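Local coordinates for decapping nuclease RAI1 (Candida albicans, PDB 5BUD), which removes the NAD cap from the 5' end of RNAs as a metal-dependent decapping enzyme, and binds and stimulates the exoribonuclease RAT1, at residues 32-37 against 75-80; 135-140 against 348-353. All coordinates share one frame; numbering follows the deposited sequence.

Interaction 1 of 2, residues 32-37 against 75-80; sequences GKYVYD and LADFNS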
loop_
_atom_site.group_PDB
_atom_site.type_symbol
_atom_site.label_atom_id
_atom_site.label_comp_id
_atom_site.label_asym_id
_atom_site.label_seq_id
_atom_site.Cartn_x
_atom_site.Cartn_y
_atom_site.Cartn_z
ATOM N N GLY A 32 -17.316 0.580 7.830
ATOM C CA GLY A 32 -16.896 0.257 6.477
ATOM C C GLY A 32 -17.437 1.193 5.408
ATOM O O GLY A 32 -17.314 0.913 4.235
ATOM N N LYS A 33 -18.000 2.323 5.809
ATOM C CA LYS A 33 -18.547 3.280 4.860
ATOM C C LYS A 33 -17.545 4.395 4.646
ATOM O O LYS A 33 -16.927 4.859 5.604
ATOM C CB LYS A 33 -19.853 3.887 5.379
ATOM C CG LYS A 33 -20.748 2.952 6.200
ATOM C CD LYS A 33 -21.314 1.757 5.428
ATOM C CE LYS A 33 -22.582 1.218 6.098
ATOM N NZ LYS A 33 -23.202 0.060 5.395
ATOM N N TYR A 34 -17.419 4.855 3.402
ATOM C CA TYR A 34 -16.462 5.907 3.066
ATOM C C TYR A 34 -16.975 7.299 3.404
ATOM O O TYR A 34 -18.185 7.565 3.376
ATOM C CB TYR A 34 -16.065 5.809 1.588
ATOM C CG TYR A 34 -15.279 4.558 1.341
ATOM C CD1 TYR A 34 -13.892 4.562 1.436
ATOM C CD2 TYR A 34 -15.915 3.349 1.087
ATOM C CE1 TYR A 34 -13.164 3.404 1.252
ATOM C CE2 TYR A 34 -15.197 2.187 0.898
ATOM C CZ TYR A 34 -13.819 2.219 0.980
ATOM O OH TYR A 34 -13.079 1.078 0.804
ATOM N N VAL A 35 -16.031 8.178 3.717
ATOM C CA VAL A 35 -16.289 9.510 4.223
ATOM C C VAL A 35 -15.477 10.488 3.390
ATOM O O VAL A 35 -14.285 10.287 3.222
ATOM C CB VAL A 35 -15.791 9.617 5.672
ATOM C CG1 VAL A 35 -15.847 11.061 6.153
ATOM C CG2 VAL A 35 -16.575 8.673 6.578
ATOM N N TYR A 36 -16.097 11.549 2.879
ATOM C CA TYR A 36 -15.410 12.424 1.918
ATOM C C TYR A 36 -15.225 13.861 2.403
ATOM O O TYR A 36 -14.358 14.583 1.896
ATOM C CB TYR A 36 -16.108 12.381 0.544
ATOM C CG TYR A 36 -16.343 10.972 0.031
ATOM C CD1 TYR A 36 -17.551 10.305 0.264
ATOM C CD2 TYR A 36 -15.365 10.310 -0.706
ATOM C CE1 TYR A 36 -17.754 9.010 -0.209
ATOM C CE2 TYR A 36 -15.553 9.027 -1.160
ATOM C CZ TYR A 36 -16.736 8.369 -0.918
ATOM O OH TYR A 36 -16.881 7.076 -1.402
ATOM N N ASP A 37 -16.001 14.255 3.406
ATOM C CA ASP A 37 -15.901 15.591 4.005
ATOM C C ASP A 37 -15.113 15.503 5.312
ATOM O O ASP A 37 -15.210 14.517 6.046
ATOM C CB ASP A 37 -17.307 16.136 4.280
ATOM C CG ASP A 37 -18.134 16.281 3.018
ATOM O OD1 ASP A 37 -17.891 17.228 2.242
ATOM O OD2 ASP A 37 -19.020 15.435 2.800
ATOM N N LEU A 75 -11.187 -5.296 -0.261
ATOM C CA LEU A 75 -10.404 -5.133 -1.482
ATOM C C LEU A 75 -10.303 -3.637 -1.765
ATOM O O LEU A 75 -11.162 -2.860 -1.331
ATOM C CB LEU A 75 -11.089 -5.891 -2.625
ATOM C CG LEU A 75 -11.262 -7.400 -2.352
ATOM C CD1 LEU A 75 -11.993 -8.091 -3.494
ATOM C CD2 LEU A 75 -9.916 -8.067 -2.081
ATOM N N ALA A 76 -9.267 -3.208 -2.473
ATOM C CA ALA A 76 -9.209 -1.826 -2.915
ATOM C C ALA A 76 -10.488 -1.493 -3.719
ATOM O O ALA A 76 -10.903 -2.242 -4.603
ATOM C CB ALA A 76 -7.971 -1.558 -3.739
ATOM N N ASP A 77 -11.076 -0.349 -3.390
ATOM C CA ASP A 77 -12.408 0.018 -3.849
ATOM C C ASP A 77 -12.363 1.159 -4.843
ATOM O O ASP A 77 -12.293 2.310 -4.467
ATOM C CB ASP A 77 -13.246 0.414 -2.647
ATOM C CG ASP A 77 -14.684 0.692 -3.015
ATOM O OD1 ASP A 77 -15.095 0.278 -4.093
ATOM O OD2 ASP A 77 -15.390 1.324 -2.230
ATOM N N PHE A 78 -12.403 0.853 -6.128
ATOM C CA PHE A 78 -12.396 1.936 -7.111
ATOM C C PHE A 78 -13.614 2.841 -7.085
ATOM O O PHE A 78 -13.502 4.049 -7.371
ATOM C CB PHE A 78 -12.111 1.425 -8.528
ATOM C CG PHE A 78 -10.807 1.915 -9.089
ATOM C CD1 PHE A 78 -10.687 3.216 -9.534
ATOM C CD2 PHE A 78 -9.711 1.096 -9.162
ATOM C CE1 PHE A 78 -9.486 3.693 -10.042
ATOM C CE2 PHE A 78 -8.512 1.557 -9.690
ATOM C CZ PHE A 78 -8.404 2.853 -10.118
ATOM N N ASN A 79 -14.784 2.283 -6.780
ATOM C CA ASN A 79 -16.009 3.109 -6.645
ATOM C C ASN A 79 -15.767 4.298 -5.757
ATOM O O ASN A 79 -15.985 5.445 -6.160
ATOM C CB ASN A 79 -17.161 2.289 -6.071
ATOM C CG ASN A 79 -18.492 3.008 -6.160
ATOM O OD1 ASN A 79 -18.822 3.836 -5.307
ATOM N ND2 ASN A 79 -19.277 2.688 -7.190
ATOM N N SER A 80 -15.305 4.033 -4.541
ATOM C CA SER A 80 -15.097 5.092 -3.562
ATOM C C SER A 80 -13.968 6.026 -3.969
ATOM O O SER A 80 -14.079 7.230 -3.787
ATOM C CB SER A 80 -14.909 4.534 -2.141
ATOM O OG SER A 80 -13.731 3.753 -2.004
#

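Interaction 2 of 2, residues 135-140 against 348-353; sequences KSDDEL and SYRLKY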
loop_
_atom_site.group_PDB
_atom_site.type_symbol
_atom_site.label_atom_id
_atom_site.label_comp_id
_atom_site.label_asym_id
_atom_site.label_seq_id
_atom_site.Cartn_x
_atom_site.Cartn_y
_atom_site.Cartn_z
ATOM N N LYS A 135 -6.331 -1.557 -11.748
ATOM C CA LYS A 135 -6.793 -2.227 -10.569
ATOM C C LYS A 135 -6.387 -3.667 -10.624
ATOM O O LYS A 135 -5.982 -4.200 -11.674
ATOM C CB LYS A 135 -8.335 -2.135 -10.397
ATOM C CG LYS A 135 -9.127 -3.179 -11.154
ATOM C CD LYS A 135 -10.641 -3.020 -10.991
ATOM C CE LYS A 135 -11.135 -3.403 -9.616
ATOM N NZ LYS A 135 -11.208 -4.863 -9.490
ATOM N N SER A 136 -6.463 -4.293 -9.467
ATOM C CA SER A 136 -6.080 -5.673 -9.351
ATOM C C SER A 136 -7.226 -6.554 -9.796
ATOM O O SER A 136 -8.413 -6.168 -9.712
ATOM C CB SER A 136 -5.721 -5.993 -7.889
ATOM O OG SER A 136 -5.230 -7.329 -7.799
ATOM N N ASP A 137 -6.868 -7.745 -10.239
ATOM C CA ASP A 137 -7.832 -8.781 -10.488
ATOM C C ASP A 137 -8.299 -9.340 -9.154
ATOM O O ASP A 137 -7.665 -10.229 -8.562
ATOM C CB ASP A 137 -7.225 -9.837 -11.408
ATOM C CG ASP A 137 -8.210 -10.928 -11.794
ATOM O OD1 ASP A 137 -9.181 -11.228 -11.056
ATOM O OD2 ASP A 137 -7.979 -11.502 -12.849
ATOM N N ASP A 138 -9.436 -8.823 -8.704
ATOM C CA ASP A 138 -10.034 -9.213 -7.430
ATOM C C ASP A 138 -10.310 -10.701 -7.301
ATOM O O ASP A 138 -10.007 -11.291 -6.266
ATOM C CB ASP A 138 -11.320 -8.430 -7.185
ATOM C CG ASP A 138 -11.057 -6.964 -6.947
ATOM O OD1 ASP A 138 -9.923 -6.637 -6.506
ATOM O OD2 ASP A 138 -11.984 -6.148 -7.206
ATOM N N GLU A 139 -10.850 -11.317 -8.349
ATOM C CA GLU A 139 -11.210 -12.732 -8.264
ATOM C C GLU A 139 -9.968 -13.607 -8.118
ATOM O O GLU A 139 -9.927 -14.475 -7.238
ATOM C CB GLU A 139 -12.085 -13.157 -9.449
ATOM C CG GLU A 139 -13.484 -12.564 -9.355
ATOM C CD GLU A 139 -14.328 -12.769 -10.603
ATOM O OE1 GLU A 139 -13.979 -13.629 -11.449
ATOM O OE2 GLU A 139 -15.358 -12.070 -10.730
ATOM N N LEU A 140 -8.942 -13.365 -8.932
ATOM C CA LEU A 140 -7.695 -14.103 -8.786
ATOM C C LEU A 140 -7.048 -13.912 -7.403
ATOM O O LEU A 140 -6.583 -14.875 -6.800
ATOM C CB LEU A 140 -6.675 -13.766 -9.889
ATOM C CG LEU A 140 -6.773 -14.539 -11.203
ATOM C CD1 LEU A 140 -5.550 -14.249 -12.057
ATOM C CD2 LEU A 140 -6.943 -16.047 -10.978
ATOM N N SER A 348 -9.944 -3.102 -22.947
ATOM C CA SER A 348 -9.212 -3.158 -21.681
ATOM C C SER A 348 -8.171 -4.266 -21.798
ATOM O O SER A 348 -8.246 -5.118 -22.720
ATOM C CB SER A 348 -10.171 -3.523 -20.571
ATOM O OG SER A 348 -11.197 -2.576 -20.434
ATOM N N TYR A 349 -7.240 -4.280 -20.840
ATOM C CA TYR A 349 -6.098 -5.190 -20.847
ATOM C C TYR A 349 -5.822 -5.864 -19.492
ATOM O O TYR A 349 -6.050 -5.279 -18.432
ATOM C CB TYR A 349 -4.833 -4.444 -21.271
ATOM C CG TYR A 349 -5.051 -3.648 -22.520
ATOM C CD1 TYR A 349 -4.714 -4.163 -23.780
ATOM C CD2 TYR A 349 -5.623 -2.398 -22.451
ATOM C CE1 TYR A 349 -4.944 -3.419 -24.935
ATOM C CE2 TYR A 349 -5.861 -1.655 -23.592
ATOM C CZ TYR A 349 -5.521 -2.159 -24.826
ATOM O OH TYR A 349 -5.761 -1.366 -25.928
ATOM N N ARG A 350 -5.292 -7.080 -19.573
ATOM C CA ARG A 350 -4.711 -7.779 -18.447
ATOM C C ARG A 350 -3.240 -7.473 -18.468
ATOM O O ARG A 350 -2.597 -7.634 -19.491
ATOM C CB ARG A 350 -4.827 -9.287 -18.612
ATOM C CG ARG A 350 -6.193 -9.868 -18.359
ATOM C CD ARG A 350 -6.071 -11.352 -18.046
ATOM N NE ARG A 350 -6.957 -11.686 -16.951
ATOM C CZ ARG A 350 -8.285 -11.722 -17.041
ATOM N NH1 ARG A 350 -8.914 -11.456 -18.191
ATOM N NH2 ARG A 350 -8.992 -12.018 -15.961
ATOM N N LEU A 351 -2.707 -7.027 -17.339
ATOM C CA LEU A 351 -1.277 -6.885 -17.158
ATOM C C LEU A 351 -0.893 -7.986 -16.174
ATOM O O LEU A 351 -1.419 -8.035 -15.075
ATOM C CB LEU A 351 -0.941 -5.511 -16.577
ATOM C CG LEU A 351 0.501 -5.180 -16.198
ATOM C CD1 LEU A 351 1.459 -5.384 -17.344
ATOM C CD2 LEU A 351 0.586 -3.741 -15.710
ATOM N N LYS A 352 0.001 -8.875 -16.580
ATOM C CA LYS A 352 0.266 -10.080 -15.805
ATOM C C LYS A 352 1.767 -10.317 -15.676
ATOM O O LYS A 352 2.480 -10.315 -16.674
ATOM C CB LYS A 352 -0.408 -11.288 -16.484
ATOM C CG LYS A 352 -0.028 -12.663 -15.924
ATOM C CD LYS A 352 -0.689 -13.781 -16.722
ATOM C CE LYS A 352 -0.729 -15.089 -15.950
ATOM N NZ LYS A 352 -1.856 -15.155 -14.979
ATOM N N TYR A 353 2.232 -10.509 -14.443
ATOM C CA TYR A 353 3.542 -11.099 -14.202
ATOM C C TYR A 353 3.323 -12.569 -13.853
ATOM O O TYR A 353 2.616 -12.878 -12.883
ATOM C CB TYR A 353 4.286 -10.410 -13.071
ATOM C CG TYR A 353 5.513 -11.160 -12.688
ATOM C CD1 TYR A 353 6.538 -11.360 -13.608
ATOM C CD2 TYR A 353 5.653 -11.697 -11.423
ATOM C CE1 TYR A 353 7.676 -12.077 -13.267
ATOM C CE2 TYR A 353 6.784 -12.411 -11.075
ATOM C CZ TYR A 353 7.795 -12.597 -12.002
ATOM O OH TYR A 353 8.907 -13.320 -11.660
#

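Interaction 1 of 2, residues 32-37 against 75-80
Tyr34 meets Ser80 and Asp77, and Tyr36 meets Ser80, where helix 78-92 begins. The Tyr34 side chain can be followed outward. Its CB lies 4.1 Å from Ser80 CB. CG and CD2 are also nearest that methylene, while CD1, CE1 and CZ lie nearest Ser80 OG. Ser80 CB stands 3.5 Å from the centroid of the Tyr34 ring and 12° off its normal, a CH-pi contact over the face. Ser80 OG lies over the centre of the same face, 3.2 Å above the plane. Further out, Tyr34 CE2 is 3.3 Å from Asp77 OD2. The carboxylate and ring planes are 53° apart here. At the tip, Tyr34 OH reaches Asp77 CB at 3.5 Å. Tyr36 comes to Ser80 from another direction. Its OH touches Ser80 CB at 3.3 Å, and Ser80 O lies at the edge of its ring, near the plane. With chi1 at -175° the Asp77 carboxylate extends opposite its own amide nitrogen, and OD2 comes 3.0 Å from Ser80 OG. Tyr26 of strand 21-28 also touches Tyr34, Tyr36 and Ser80. Asp77 is at the N-cap position of helix 78-92. The contact packs this helix start against the 21-28/34-35 strand pair of the RAI1-like PD-(D/E)XK nuclease fold, with the Tyr34 side chain about 9 Å from that of Glu224, a probable substrate-binding residue.

Interaction 2 of 2, residues 135-140 against 348-353
Asp137 and Arg350 form a single salt bridge between the two segments. Arg350 NH2 donates to Asp137 OD2 at 3.3 Å. The bond is weak, with an N-H...O angle of 148°. OD2 sits at the edge of the guanidinium, near its plane, but the carboxylate is turned 56° away from that plane. One oxygen and one nitrogen make the pairing. The arginine chain bends at chi3 (138°), which carries its end across to the aspartate. The other carboxylate oxygen works inside its own segment. Leu140 N donates to Asp137 OD1 at 3.0 Å and almost straight, approaching from above the carboxylate plane. This is an N-cap bond at the start of helix 138-155, and it helps fix the rotation of the carboxylate. Nearby, Lys135 NZ bridges to Asp138 OD2 at 2.7 Å and also donates to Ser136 O, tying the strand end to the first turn. Further out, Tyr124 of strand 121-128 packs on Asp137, and Arg350 has a long, weak ion pair with Asp366. The buried carboxylate thus divides its work, one oxygen capping a helix and the other meeting a cation. The nearby positive charge probably favours its ionised form, although the weak bond suggests a modest tie.

Overall arrangement
The two interactions follow in series along the chain: 32-37 with 75-80 closes before 135-140 with 348-353 opens. Their centres are about 20 Å apart, yet they touch. Phe78 CD2 packs on Lys135 CB at 3.7 Å, and Leu75 CD1 lies 3.8 Å from Asp138 CG. The start of helix 78-92 thus packs on the end of strand 131-136, and the loop before it on the start of helix 138-155. Interaction 1 includes strand 34-35, which pairs antiparallel with 21-28. Interaction 2 spans strand 121-128, which pairs with both 131-136 and 349-354. All four segments belong to the RAI1 nuclease family region. The Tyr34 side chain is about 13 Å from a bound manganese ion, whereas interaction 2 is a salt bridge away from the annotated sites.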